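Local coordinates for protein ParB-C (Sulfolobus sp. NOB8H2, PDB 4RS7) that probably binds DNA through a histone-like fold as the C-terminal domain of ParB, a component of an archaeal plasmid's DNA segregation machinery, at residues S5-M10 / K25-V30. Numbering follows the deposited sequence.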
loop_
_atom_site.group_PDB
_atom_site.type_symbol
_atom_site.label_atom_id
_atom_site.label_comp_id
_atom_site.label_asym_id
_atom_site.label_seq_id
_atom_site.Cartn_x
_atom_site.Cartn_y
_atom_site.Cartn_z
ATOM N N SER A 5 -16.205 14.524 3.966
ATOM C CA SER A 5 -15.221 13.567 4.459
ATOM C C SER A 5 -13.953 13.661 3.622
ATOM O O SER A 5 -12.846 13.702 4.156
ATOM C CB SER A 5 -15.777 12.144 4.418
ATOM O OG SER A 5 -16.817 11.976 5.364
ATOM N N LEU A 6 -14.130 13.709 2.307
ATOM C CA LEU A 6 -13.007 13.822 1.382
ATOM C C LEU A 6 -12.171 15.068 1.670
ATOM O O LEU A 6 -10.942 15.003 1.726
ATOM C CB LEU A 6 -13.509 13.851 -0.061
ATOM C CG LEU A 6 -12.424 14.063 -1.119
ATOM C CD1 LEU A 6 -11.508 12.845 -1.192
ATOM C CD2 LEU A 6 -13.041 14.358 -2.477
ATOM N N TYR A 7 -12.842 16.201 1.857
ATOM C CA TYR A 7 -12.149 17.465 2.092
ATOM C C TYR A 7 -11.341 17.454 3.385
ATOM O O TYR A 7 -10.252 18.027 3.447
ATOM C CB TYR A 7 -13.136 18.631 2.090
ATOM C CG TYR A 7 -13.781 18.875 0.744
ATOM C CD1 TYR A 7 -15.025 19.484 0.649
ATOM C CD2 TYR A 7 -13.144 18.498 -0.432
ATOM C CE1 TYR A 7 -15.618 19.710 -0.578
ATOM C CE2 TYR A 7 -13.729 18.721 -1.665
ATOM C CZ TYR A 7 -14.968 19.326 -1.730
ATOM O OH TYR A 7 -15.559 19.553 -2.950
ATOM N N ARG A 8 -11.873 16.813 4.422
ATOM C CA ARG A 8 -11.135 16.695 5.676
ATOM C C ARG A 8 -9.887 15.840 5.495
ATOM O O ARG A 8 -8.827 16.144 6.048
ATOM C CB ARG A 8 -12.019 16.125 6.791
ATOM C CG ARG A 8 -12.947 17.153 7.433
ATOM C CD ARG A 8 -13.645 16.584 8.662
ATOM N NE ARG A 8 -14.511 15.459 8.321
ATOM C CZ ARG A 8 -15.808 15.568 8.050
ATOM N NH1 ARG A 8 -16.400 16.757 8.083
ATOM N NH2 ARG A 8 -16.517 14.488 7.749
ATOM N N ALA A 9 -10.016 14.772 4.713
ATOM C CA ALA A 9 -8.905 13.855 4.486
ATOM C C ALA A 9 -7.902 14.409 3.478
ATOM O O ALA A 9 -6.713 14.109 3.555
ATOM C CB ALA A 9 -9.419 12.497 4.033
HETATM N N MSE A 10 -8.382 15.223 2.541
HETATM C CA MSE A 10 -7.529 15.737 1.476
HETATM C C MSE A 10 -7.666 17.252 1.311
HETATM O O MSE A 10 -8.396 17.724 0.435
HETATM C CB MSE A 10 -7.833 15.019 0.155
HETATM C CG MSE A 10 -7.706 13.493 0.239
HETATM SE SE MSE A 10 -7.664 12.619 -1.502
HETATM C CE MSE A 10 -6.027 13.447 -2.191
ATOM N N LYS A 25 -18.292 17.928 -9.376
ATOM C CA LYS A 25 -18.384 16.601 -9.977
ATOM C C LYS A 25 -17.004 15.962 -10.036
ATOM O O LYS A 25 -16.858 14.761 -9.815
ATOM C CB LYS A 25 -18.994 16.659 -11.379
ATOM C CG LYS A 25 -20.473 16.303 -11.430
ATOM C CD LYS A 25 -20.822 15.602 -12.736
ATOM C CE LYS A 25 -20.079 14.277 -12.864
ATOM N NZ LYS A 25 -20.382 13.568 -14.141
ATOM N N ASP A 26 -15.995 16.771 -10.346
ATOM C CA ASP A 26 -14.611 16.314 -10.297
ATOM C C ASP A 26 -14.305 15.735 -8.921
ATOM O O ASP A 26 -13.758 14.640 -8.808
ATOM C CB ASP A 26 -13.643 17.468 -10.585
ATOM C CG ASP A 26 -13.571 17.828 -12.058
ATOM O OD1 ASP A 26 -13.907 16.972 -12.903
ATOM O OD2 ASP A 26 -13.161 18.970 -12.368
ATOM N N ALA A 27 -14.654 16.483 -7.877
ATOM C CA ALA A 27 -14.394 16.059 -6.504
ATOM C C ALA A 27 -15.138 14.769 -6.165
ATOM O O ALA A 27 -14.657 13.959 -5.367
ATOM C CB ALA A 27 -14.768 17.167 -5.524
ATOM N N GLU A 28 -16.309 14.588 -6.771
ATOM C CA GLU A 28 -17.113 13.385 -6.567
ATOM C C GLU A 28 -16.392 12.149 -7.093
ATOM O O GLU A 28 -16.455 11.077 -6.490
ATOM C CB GLU A 28 -18.483 13.524 -7.243
ATOM C CG GLU A 28 -19.373 14.589 -6.621
ATOM C CD GLU A 28 -20.745 14.671 -7.268
ATOM O OE1 GLU A 28 -20.960 14.022 -8.314
ATOM O OE2 GLU A 28 -21.610 15.388 -6.725
ATOM N N LYS A 29 -15.716 12.309 -8.225
ATOM C CA LYS A 29 -14.906 11.242 -8.799
ATOM C C LYS A 29 -13.740 10.909 -7.876
ATOM O O LYS A 29 -13.448 9.741 -7.627
ATOM C CB LYS A 29 -14.372 11.660 -10.170
ATOM C CG LYS A 29 -15.442 11.846 -11.235
ATOM C CD LYS A 29 -14.906 12.664 -12.404
ATOM C CE LYS A 29 -15.803 12.559 -13.626
ATOM N NZ LYS A 29 -15.708 11.215 -14.262
ATOM N N VAL A 30 -13.077 11.947 -7.373
ATOM C CA VAL A 30 -11.944 11.786 -6.466
ATOM C C VAL A 30 -12.356 11.033 -5.203
ATOM O O VAL A 30 -11.619 10.179 -4.714
ATOM C CB VAL A 30 -11.340 13.151 -6.084
ATOM C CG1 VAL A 30 -10.247 12.989 -5.036
ATOM C CG2 VAL A 30 -10.804 13.861 -7.324
#
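Leu-6 reaches across to the first turns of helix 24-50 and meets Ala-27 and Val-30, two residues one helical turn apart. CG is anti to the backbone N (chi1 176°), and the branch beyond it sets both methyls against that helix. CD2 lies 3.3 Å from the carbonyl oxygen of Ala-27, a close van der Waals approach of a methyl group to a backbone oxygen. Both Leu-6 methyls share one neighbour, for CD1 and CD2 are each 4.0 Å from Val-30 CG1, and the two side chains cross at about a right angle. Tyr-7 leaves its helix to the side, yet its far end swings in: OH is 3.6 Å from Ala-27 CB. At the other end of the contact, selenomethionine Met-10 brings its SE to 4.4 Å from Val-30 CG1, a looser touch.

No hydrogen bond joins the two segments; the axes of the two short helical segments come no closer than 10.8 Å and are inclined at 75°, so side chains bridge the gap. Val-17 of helix 11-18 packs against both Tyr-7 and Ala-27, while Tyr-31 and Trp-34 extend the bed for Leu-6. Met-73 of the second subunit packs on Val-30. This apolar cluster joins the N-terminal helix to the start of the long central helix within the dimeric, all-helical histone-like fold.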